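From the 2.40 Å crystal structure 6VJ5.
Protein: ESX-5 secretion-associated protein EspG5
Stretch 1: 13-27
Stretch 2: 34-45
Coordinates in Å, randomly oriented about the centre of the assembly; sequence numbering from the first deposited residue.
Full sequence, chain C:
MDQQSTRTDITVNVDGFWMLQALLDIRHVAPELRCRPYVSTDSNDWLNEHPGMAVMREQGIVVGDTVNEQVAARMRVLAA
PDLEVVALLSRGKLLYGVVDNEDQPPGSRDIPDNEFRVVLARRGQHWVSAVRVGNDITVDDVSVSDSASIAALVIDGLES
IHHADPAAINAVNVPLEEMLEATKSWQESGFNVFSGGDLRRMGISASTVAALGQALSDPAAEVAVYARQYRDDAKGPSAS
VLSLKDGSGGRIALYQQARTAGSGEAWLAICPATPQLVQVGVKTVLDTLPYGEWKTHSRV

Stretch 1, residues 13-27: NVDGFWMLQALLDIR
Stretch 2, residues 34-45: RCRPYVSTDSND

An irregular, extended segment lies along one side of a short helix and is held there by two aromatic side chains, one from each stretch, with polar bonds placed around them. Together the stretches bury 741 Å².

The helix runs from Val-14 to Leu-23. Asn-13 caps it, its chi1 in p (60°) so that OD1 accepts from Gly-16 N at 2.7 Å. Leu-24 leaves helical geometry (phi/psi -116/14), and Asp-25 takes a left-handed conformation (50/54) that turns the chain, with Ile-26 N bonding back to Gln-21 O at 2.7 Å. Ile-26 (-107/115) then extends the chain, bringing Arg-27 back to Tyr-38. In the second stretch, Cys-35 to Ser-40 are extended, with phi between -60 and -123° and psi between 118 and 165°. They run in broadly the helix's direction; the register pairs CA atoms of Val-14 with Cys-35 (6.2 Å), Trp-18 with Arg-36 (6.1 Å), Arg-27 with Tyr-38 (4.9 Å) and Asp-25 with Ser-40 (7.1 Å).

Trp-18, buried, with chi1 t and chi2 84°, presents a face and an edge. The guanidinium of Arg-36 lies flat on the face, planes at 18°, with CZ 4.1 Å from the centroid of the Trp-18 six-membered ring: a cation-pi stack. Arg-36 reaches it with chi1 off-rotamer at -127°, chi2 t and chi3 m. The same group turns its edge to Asp-15, whose chi1 is m; OD1 meets Arg-36 NH1 at 3.0 Å in a salt bridge whose hydrogen bond is weak. Arginine suits a place needing a flat cation with donors at its rim. At the indole edge, Trp-18 NE1 gives a weak hydrogen bond to Pro-37 O at 3.2 Å.

Tyr-38, chi1 t and chi2 68°, loses the most area to the contact. Ala-22 CA sits 3.6 Å from its ring centroid, nearly on the normal, and Ala-22 CB comes to 3.4 Å from Tyr-38 CE1; alanine, with nothing beyond CB, leaves a compact surface against the ring. The backbone is pinned beside it by a nearly linear bond, Tyr-38 N to Arg-27 O at 3.2 Å. The hydroxyl stays satisfied: Asn-44 ND2 donates to Tyr-38 OH at 2.8 Å, and a water 2.7 Å from Tyr-38 OH donates to Asp-25 OD1 at 2.6 Å.

Toward the start of the helix, Cys-35, chi1 m, places SG 3.5 Å from Phe-17 CD1, obliquely to the ring. The small, buried thiol adds apolar packing.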

ATOM      1  N   ASN C  13     -18.321  -3.133   9.120  1.00 56.33           N
ATOM      2  CA  ASN C  13     -17.018  -3.199   9.765  1.00 57.19           C
ATOM      3  C   ASN C  13     -15.982  -2.496   8.885  1.00 61.97           C
ATOM      4  O   ASN C  13     -16.292  -1.959   7.818  1.00 55.34           O
ATOM      5  CB  ASN C  13     -16.644  -4.648  10.081  1.00 50.85           C
ATOM      6  CG  ASN C  13     -16.559  -5.528   8.854  1.00 65.29           C
ATOM      7  OD1 ASN C  13     -16.269  -5.065   7.753  1.00 80.31           O
ATOM      8  ND2 ASN C  13     -16.798  -6.822   9.048  1.00 64.67           N
ATOM      9  N   VAL C  14     -14.734  -2.471   9.355  1.00 65.99           N
ATOM     10  CA  VAL C  14     -13.694  -1.729   8.652  1.00 64.10           C
ATOM     11  C   VAL C  14     -13.427  -2.344   7.284  1.00 64.27           C
ATOM     12  O   VAL C  14     -13.166  -1.630   6.308  1.00 64.06           O
ATOM     13  CB  VAL C  14     -12.418  -1.674   9.510  1.00 61.80           C
ATOM     14  CG1 VAL C  14     -11.265  -1.046   8.738  1.00 78.36           C
ATOM     15  CG2 VAL C  14     -12.675  -0.896  10.795  1.00 66.15           C
ATOM     16  N   ASP C  15     -13.492  -3.673   7.189  1.00 68.20           N
ATOM     17  CA  ASP C  15     -13.318  -4.335   5.901  1.00 69.47           C
ATOM     18  C   ASP C  15     -14.419  -3.931   4.931  1.00 64.76           C
ATOM     19  O   ASP C  15     -14.151  -3.590   3.775  1.00 63.60           O
ATOM     20  CB  ASP C  15     -13.297  -5.853   6.094  1.00 75.75           C
ATOM     21  CG  ASP C  15     -11.981  -6.352   6.653  1.00 80.57           C
ATOM     22  OD1 ASP C  15     -10.940  -5.717   6.378  1.00 77.79           O
ATOM     23  OD2 ASP C  15     -11.987  -7.381   7.362  1.00 79.86           O
ATOM     24  N   GLY C  16     -15.672  -3.960   5.389  1.00 62.72           N
ATOM     25  CA  GLY C  16     -16.778  -3.615   4.511  1.00 61.04           C
ATOM     26  C   GLY C  16     -16.731  -2.175   4.040  1.00 61.91           C
ATOM     27  O   GLY C  16     -17.033  -1.881   2.881  1.00 62.39           O
ATOM     28  N   PHE C  17     -16.351  -1.255   4.928  1.00 57.32           N
ATOM     29  CA  PHE C  17     -16.264   0.139   4.514  1.00 60.42           C
ATOM     30  C   PHE C  17     -15.211   0.331   3.433  1.00 70.28           C
ATOM     31  O   PHE C  17     -15.362   1.194   2.560  1.00 68.13           O
ATOM     32  CB  PHE C  17     -15.945   1.036   5.704  1.00 52.69           C
ATOM     33  CG  PHE C  17     -16.139   2.493   5.418  1.00 49.43           C
ATOM     34  CD1 PHE C  17     -15.157   3.225   4.771  1.00 59.31           C
ATOM     35  CD2 PHE C  17     -17.313   3.126   5.777  1.00 61.38           C
ATOM     36  CE1 PHE C  17     -15.338   4.564   4.500  1.00 63.16           C
ATOM     37  CE2 PHE C  17     -17.500   4.468   5.508  1.00 56.74           C
ATOM     38  CZ  PHE C  17     -16.512   5.187   4.868  1.00 58.06           C
ATOM     39  N   TRP C  18     -14.132  -0.451   3.483  1.00 68.45           N
ATOM     40  CA  TRP C  18     -13.096  -0.347   2.464  1.00 74.56           C
ATOM     41  C   TRP C  18     -13.569  -0.895   1.123  1.00 72.09           C
ATOM     42  O   TRP C  18     -13.191  -0.365   0.076  1.00 68.18           O
ATOM     43  CB  TRP C  18     -11.841  -1.072   2.943  1.00 69.65           C
ATOM     44  CG  TRP C  18     -10.811  -1.312   1.897  1.00 70.86           C
ATOM     45  CD1 TRP C  18      -9.853  -0.440   1.470  1.00 75.04           C
ATOM     46  CD2 TRP C  18     -10.618  -2.517   1.155  1.00 67.31           C
ATOM     47  NE1 TRP C  18      -9.075  -1.028   0.502  1.00 55.60           N
ATOM     48  CE2 TRP C  18      -9.527  -2.304   0.290  1.00 69.86           C
ATOM     49  CE3 TRP C  18     -11.265  -3.755   1.134  1.00 62.74           C
ATOM     50  CZ2 TRP C  18      -9.069  -3.282  -0.585  1.00 71.69           C
ATOM     51  CZ3 TRP C  18     -10.809  -4.722   0.271  1.00 74.08           C
ATOM     52  CH2 TRP C  18      -9.719  -4.484  -0.576  1.00 74.38           C
ATOM     53  N   MET C  19     -14.401  -1.937   1.130  1.00 61.75           N
ATOM     54  CA  MET C  19     -14.910  -2.466  -0.129  1.00 71.59           C
ATOM     55  C   MET C  19     -15.829  -1.463  -0.814  1.00 62.79           C
ATOM     56  O   MET C  19     -15.735  -1.262  -2.030  1.00 59.50           O
ATOM     57  CB  MET C  19     -15.625  -3.788   0.125  1.00 64.26           C
ATOM     58  CG  MET C  19     -14.792  -4.728   0.981  1.00 79.24           C
ATOM     59  SD  MET C  19     -15.115  -6.474   0.707  1.00 87.85           S
ATOM     60  CE  MET C  19     -16.866  -6.538   1.067  1.00 90.37           C
ATOM     61  N   LEU C  20     -16.715  -0.816  -0.056  1.00 55.15           N
ATOM     62  CA  LEU C  20     -17.549   0.225  -0.647  1.00 66.35           C
ATOM     63  C   LEU C  20     -16.688   1.298  -1.294  1.00 66.24           C
ATOM     64  O   LEU C  20     -16.982   1.762  -2.402  1.00 68.27           O
ATOM     65  CB  LEU C  20     -18.456   0.835   0.416  1.00 62.66           C
ATOM     66  CG  LEU C  20     -19.295  -0.193   1.177  1.00 66.38           C
ATOM     67  CD1 LEU C  20     -20.021   0.455   2.338  1.00 69.05           C
ATOM     68  CD2 LEU C  20     -20.280  -0.871   0.238  1.00 68.44           C
ATOM     69  N   GLN C  21     -15.609   1.699  -0.621  1.00 70.01           N
ATOM     70  CA  GLN C  21     -14.669   2.628  -1.233  1.00 76.75           C
ATOM     71  C   GLN C  21     -14.147   2.084  -2.554  1.00 65.84           C
ATOM     72  O   GLN C  21     -14.009   2.829  -3.530  1.00 60.71           O
ATOM     73  CB  GLN C  21     -13.505   2.899  -0.287  1.00 72.93           C
ATOM     74  CG  GLN C  21     -13.872   3.696   0.935  1.00 75.00           C
ATOM     75  CD  GLN C  21     -12.706   3.845   1.878  1.00 81.30           C
ATOM     76  OE1 GLN C  21     -12.249   2.870   2.472  1.00 89.04           O
ATOM     77  NE2 GLN C  21     -12.204   5.067   2.012  1.00 88.79           N
ATOM     78  N   ALA C  22     -13.847   0.784  -2.599  1.00 65.42           N
ATOM     79  CA  ALA C  22     -13.350   0.175  -3.827  1.00 68.22           C
ATOM     80  C   ALA C  22     -14.434   0.147  -4.897  1.00 71.35           C
ATOM     81  O   ALA C  22     -14.206   0.567  -6.037  1.00 69.64           O
ATOM     82  CB  ALA C  22     -12.837  -1.237  -3.538  1.00 61.73           C
ATOM     83  N   LEU C  23     -15.631  -0.333  -4.544  1.00 67.91           N
ATOM     84  CA  LEU C  23     -16.720  -0.392  -5.513  1.00 59.03           C
ATOM     85  C   LEU C  23     -17.034   0.973  -6.110  1.00 60.79           C
ATOM     86  O   LEU C  23     -17.559   1.044  -7.228  1.00 79.16           O
ATOM     87  CB  LEU C  23     -17.985  -0.959  -4.865  1.00 58.55           C
ATOM     88  CG  LEU C  23     -17.892  -2.389  -4.341  1.00 67.47           C
ATOM     89  CD1 LEU C  23     -19.183  -2.802  -3.643  1.00 69.75           C
ATOM     90  CD2 LEU C  23     -17.578  -3.363  -5.464  1.00 60.72           C
ATOM     91  N   LEU C  24     -16.726   2.053  -5.394  1.00 55.93           N
ATOM     92  CA  LEU C  24     -17.066   3.403  -5.822  1.00 58.27           C
ATOM     93  C   LEU C  24     -15.833   4.254  -6.092  1.00 55.85           C
ATOM     94  O   LEU C  24     -15.957   5.483  -6.208  1.00 55.64           O
ATOM     95  CB  LEU C  24     -17.950   4.066  -4.760  1.00 67.97           C
ATOM     96  CG  LEU C  24     -19.199   3.279  -4.348  1.00 70.73           C
ATOM     97  CD1 LEU C  24     -19.578   3.618  -2.913  1.00 70.03           C
ATOM     98  CD2 LEU C  24     -20.361   3.569  -5.284  1.00 85.12           C
ATOM     99  N   ASP C  25     -14.656   3.634  -6.189  1.00 59.31           N
ATOM    100  CA  ASP C  25     -13.405   4.321  -6.509  1.00 71.42           C
ATOM    101  C   ASP C  25     -13.200   5.540  -5.614  1.00 72.64           C
ATOM    102  O   ASP C  25     -12.973   6.658  -6.081  1.00 68.64           O
ATOM    103  CB  ASP C  25     -13.358   4.710  -7.987  1.00 73.42           C
ATOM    104  CG  ASP C  25     -12.026   5.312  -8.389  1.00 77.38           C
ATOM    105  OD1 ASP C  25     -10.973   4.677  -8.135  1.00 70.83           O
ATOM    106  OD2 ASP C  25     -12.028   6.418  -8.972  1.00 67.77           O
ATOM    107  N   ILE C  26     -13.272   5.314  -4.306  1.00 78.29           N
ATOM    108  CA  ILE C  26     -12.995   6.337  -3.304  1.00 76.57           C
ATOM    109  C   ILE C  26     -11.651   6.003  -2.673  1.00 75.79           C
ATOM    110  O   ILE C  26     -11.501   4.959  -2.026  1.00 73.35           O
ATOM    111  CB  ILE C  26     -14.110   6.415  -2.251  1.00 74.99           C
ATOM    112  CG1 ILE C  26     -15.429   6.803  -2.925  1.00 70.07           C
ATOM    113  CG2 ILE C  26     -13.749   7.424  -1.170  1.00 72.81           C
ATOM    114  CD1 ILE C  26     -16.667   6.277  -2.229  1.00 70.28           C
ATOM    115  N   ARG C  27     -10.667   6.880  -2.882  1.00 74.26           N
ATOM    116  CA  ARG C  27      -9.318   6.616  -2.394  1.00 71.53           C
ATOM    117  C   ARG C  27      -9.248   6.751  -0.880  1.00 72.29           C
ATOM    118  O   ARG C  27      -8.912   5.796  -0.171  1.00 63.21           O
ATOM    119  CB  ARG C  27      -8.327   7.565  -3.072  1.00 77.87           C
ATOM    120  CG  ARG C  27      -6.882   7.371  -2.643  1.00 97.09           C
ATOM    121  CD  ARG C  27      -5.953   8.351  -3.351  1.00101.11           C
ATOM    122  NE  ARG C  27      -5.902   8.120  -4.794  1.00106.27           N
ATOM    123  CZ  ARG C  27      -5.220   8.875  -5.650  1.00110.98           C
ATOM    124  NH1 ARG C  27      -4.531   9.919  -5.212  1.00109.61           N
ATOM    125  NH2 ARG C  27      -5.231   8.587  -6.946  1.00117.43           N
ATOM    126  N   ARG C  34      -9.928   6.126  10.061  1.00 46.13           N
ATOM    127  CA  ARG C  34      -8.832   5.165  10.061  1.00 50.82           C
ATOM    128  C   ARG C  34      -9.207   3.891   9.308  1.00 48.20           C
ATOM    129  O   ARG C  34      -9.079   2.773   9.816  1.00 51.93           O
ATOM    130  CB  ARG C  34      -8.401   4.859  11.494  1.00 50.26           C
ATOM    131  CG  ARG C  34      -7.048   4.199  11.617  1.00 55.05           C
ATOM    132  CD  ARG C  34      -6.594   4.158  13.065  1.00 56.40           C
ATOM    133  NE  ARG C  34      -5.974   5.407  13.508  1.00 52.53           N
ATOM    134  CZ  ARG C  34      -5.380   5.559  14.687  1.00 47.55           C
ATOM    135  NH1 ARG C  34      -5.334   4.542  15.532  1.00 48.91           N
ATOM    136  NH2 ARG C  34      -4.837   6.722  15.024  1.00 48.03           N
ATOM    137  N   CYS C  35      -9.658   4.061   8.072  1.00 60.22           N
ATOM    138  CA  CYS C  35      -9.914   2.916   7.213  1.00 65.27           C
ATOM    139  C   CYS C  35      -8.693   2.612   6.356  1.00 55.47           C
ATOM    140  O   CYS C  35      -7.767   3.418   6.239  1.00 57.20           O
ATOM    141  CB  CYS C  35     -11.127   3.177   6.328  1.00 63.67           C
ATOM    142  SG  CYS C  35     -12.652   3.331   7.265  1.00 85.82           S
ATOM    143  N   ARG C  36      -8.688   1.424   5.771  1.00 68.36           N
ATOM    144  CA  ARG C  36      -7.629   1.081   4.833  1.00 72.45           C
ATOM    145  C   ARG C  36      -7.767   1.975   3.606  1.00 62.96           C
ATOM    146  O   ARG C  36      -8.886   2.177   3.118  1.00 66.16           O
ATOM    147  CB  ARG C  36      -7.701  -0.388   4.432  1.00 68.53           C
ATOM    148  CG  ARG C  36      -6.381  -1.135   4.627  1.00 72.43           C
ATOM    149  CD  ARG C  36      -6.410  -2.501   3.950  1.00 78.31           C
ATOM    150  NE  ARG C  36      -7.582  -3.286   4.330  1.00 87.26           N
ATOM    151  CZ  ARG C  36      -8.034  -4.334   3.647  1.00 88.55           C
ATOM    152  NH1 ARG C  36      -9.110  -4.987   4.065  1.00 85.11           N
ATOM    153  NH2 ARG C  36      -7.417  -4.728   2.539  1.00 79.46           N
ATOM    154  N   PRO C  37      -6.685   2.563   3.105  1.00 64.64           N
ATOM    155  CA  PRO C  37      -6.784   3.287   1.835  1.00 74.31           C
ATOM    156  C   PRO C  37      -7.069   2.311   0.707  1.00 60.23           C
ATOM    157  O   PRO C  37      -6.678   1.142   0.752  1.00 59.31           O
ATOM    158  CB  PRO C  37      -5.409   3.948   1.683  1.00 69.75           C
ATOM    159  CG  PRO C  37      -4.485   3.089   2.485  1.00 65.56           C
ATOM    160  CD  PRO C  37      -5.302   2.519   3.621  1.00 64.28           C
ATOM    161  N   TYR C  38      -7.797   2.792  -0.296  1.00 57.76           N
ATOM    162  CA  TYR C  38      -8.083   2.004  -1.486  1.00 67.44           C
ATOM    163  C   TYR C  38      -7.196   2.492  -2.622  1.00 58.06           C
ATOM    164  O   TYR C  38      -7.074   3.701  -2.842  1.00 56.13           O
ATOM    165  CB  TYR C  38      -9.551   2.095  -1.902  1.00 68.44           C
ATOM    166  CG  TYR C  38      -9.785   1.573  -3.307  1.00 72.76           C
ATOM    167  CD1 TYR C  38      -9.643   0.224  -3.601  1.00 65.84           C
ATOM    168  CD2 TYR C  38     -10.131   2.435  -4.341  1.00 68.76           C
ATOM    169  CE1 TYR C  38      -9.846  -0.254  -4.883  1.00 70.41           C
ATOM    170  CE2 TYR C  38     -10.339   1.965  -5.625  1.00 70.49           C
ATOM    171  CZ  TYR C  38     -10.193   0.621  -5.888  1.00 59.98           C
ATOM    172  OH  TYR C  38     -10.400   0.147  -7.161  1.00 69.73           O
ATOM    173  N   VAL C  39      -6.588   1.554  -3.342  1.00 71.66           N
ATOM    174  CA  VAL C  39      -5.677   1.862  -4.438  1.00 65.87           C
ATOM    175  C   VAL C  39      -6.202   1.181  -5.692  1.00 68.85           C
ATOM    176  O   VAL C  39      -6.311  -0.053  -5.740  1.00 60.01           O
ATOM    177  CB  VAL C  39      -4.240   1.414  -4.124  1.00 68.29           C
ATOM    178  CG1 VAL C  39      -3.357   1.557  -5.350  1.00 65.33           C
ATOM    179  CG2 VAL C  39      -3.690   2.223  -2.956  1.00 63.53           C
ATOM    180  N   SER C  40      -6.536   1.988  -6.697  1.00 74.92           N
ATOM    181  CA  SER C  40      -7.027   1.457  -7.959  1.00 79.91           C
ATOM    182  C   SER C  40      -5.987   0.540  -8.587  1.00 77.52           C
ATOM    183  O   SER C  40      -4.785   0.820  -8.563  1.00 73.94           O
ATOM    184  CB  SER C  40      -7.370   2.605  -8.909  1.00 83.27           C
ATOM    185  OG  SER C  40      -6.343   3.583  -8.929  1.00 91.81           O
ATOM    186  N   THR C  41      -6.460  -0.570  -9.136  1.00 81.70           N
ATOM    187  CA  THR C  41      -5.593  -1.546  -9.778  1.00 86.43           C
ATOM    188  C   THR C  41      -6.265  -1.971 -11.080  1.00 85.10           C
ATOM    189  O   THR C  41      -7.157  -1.286 -11.595  1.00 73.56           O
ATOM    190  CB  THR C  41      -5.316  -2.733  -8.839  1.00 83.24           C
ATOM    191  OG1 THR C  41      -6.558  -3.304  -8.405  1.00 80.40           O
ATOM    192  CG2 THR C  41      -4.512  -2.285  -7.626  1.00 78.89           C
ATOM    193  N   ASP C  42      -5.839  -3.118 -11.616  1.00 82.66           N
ATOM    194  CA  ASP C  42      -6.433  -3.673 -12.824  1.00 84.38           C
ATOM    195  C   ASP C  42      -7.674  -4.513 -12.548  1.00 85.35           C
ATOM    196  O   ASP C  42      -8.361  -4.896 -13.503  1.00 79.62           O
ATOM    197  CB  ASP C  42      -5.391  -4.516 -13.572  1.00 90.69           C
ATOM    198  CG  ASP C  42      -4.596  -5.435 -12.647  1.00 90.27           C
ATOM    199  OD1 ASP C  42      -4.299  -5.022 -11.503  1.00 86.43           O
ATOM    200  OD2 ASP C  42      -4.262  -6.564 -13.063  1.00 88.54           O
ATOM    201  N   SER C  43      -7.984  -4.807 -11.284  1.00 81.74           N
ATOM    202  CA  SER C  43      -9.146  -5.631 -10.987  1.00 82.96           C
ATOM    203  C   SER C  43      -9.598  -5.425  -9.549  1.00 83.37           C
ATOM    204  O   SER C  43      -8.776  -5.362  -8.632  1.00 72.70           O
ATOM    205  CB  SER C  43      -8.840  -7.116 -11.227  1.00 79.05           C
ATOM    206  OG  SER C  43     -10.028  -7.888 -11.231  1.00 77.19           O
ATOM    207  N   ASN C  44     -10.914  -5.323  -9.369  1.00 90.51           N
ATOM    208  CA  ASN C  44     -11.543  -5.339  -8.057  1.00 79.34           C
ATOM    209  C   ASN C  44     -12.366  -6.602  -7.831  1.00 78.64           C
ATOM    210  O   ASN C  44     -13.170  -6.645  -6.893  1.00 86.48           O
ATOM    211  CB  ASN C  44     -12.425  -4.099  -7.879  1.00 80.01           C
ATOM    212  CG  ASN C  44     -11.664  -2.913  -7.291  1.00 72.35           C
ATOM    213  OD1 ASN C  44     -10.472  -3.004  -6.991  1.00 76.57           O
ATOM    214  ND2 ASN C  44     -12.356  -1.792  -7.127  1.00 66.53           N
ATOM    215  N   ASP C  45     -12.186  -7.632  -8.665  1.00 74.84           N
ATOM    216  CA  ASP C  45     -12.956  -8.865  -8.535  1.00 85.02           C
ATOM    217  C   ASP C  45     -12.495  -9.720  -7.357  1.00 80.87           C
ATOM    218  O   ASP C  45     -13.277 -10.535  -6.853  1.00 68.29           O
ATOM    219  CB  ASP C  45     -12.874  -9.676  -9.835  1.00 75.79           C
ATOM    220  CG  ASP C  45     -13.825 -10.867  -9.848  1.00 87.02           C
ATOM    221  OD1 ASP C  45     -14.671 -10.980  -8.928  1.00 87.98           O
ATOM    222  OD2 ASP C  45     -13.725 -11.700 -10.775  1.00 85.24           O
TER
HETATM  223  O   HOH W   1     -11.136   2.166  -8.837  1.00 69.79           O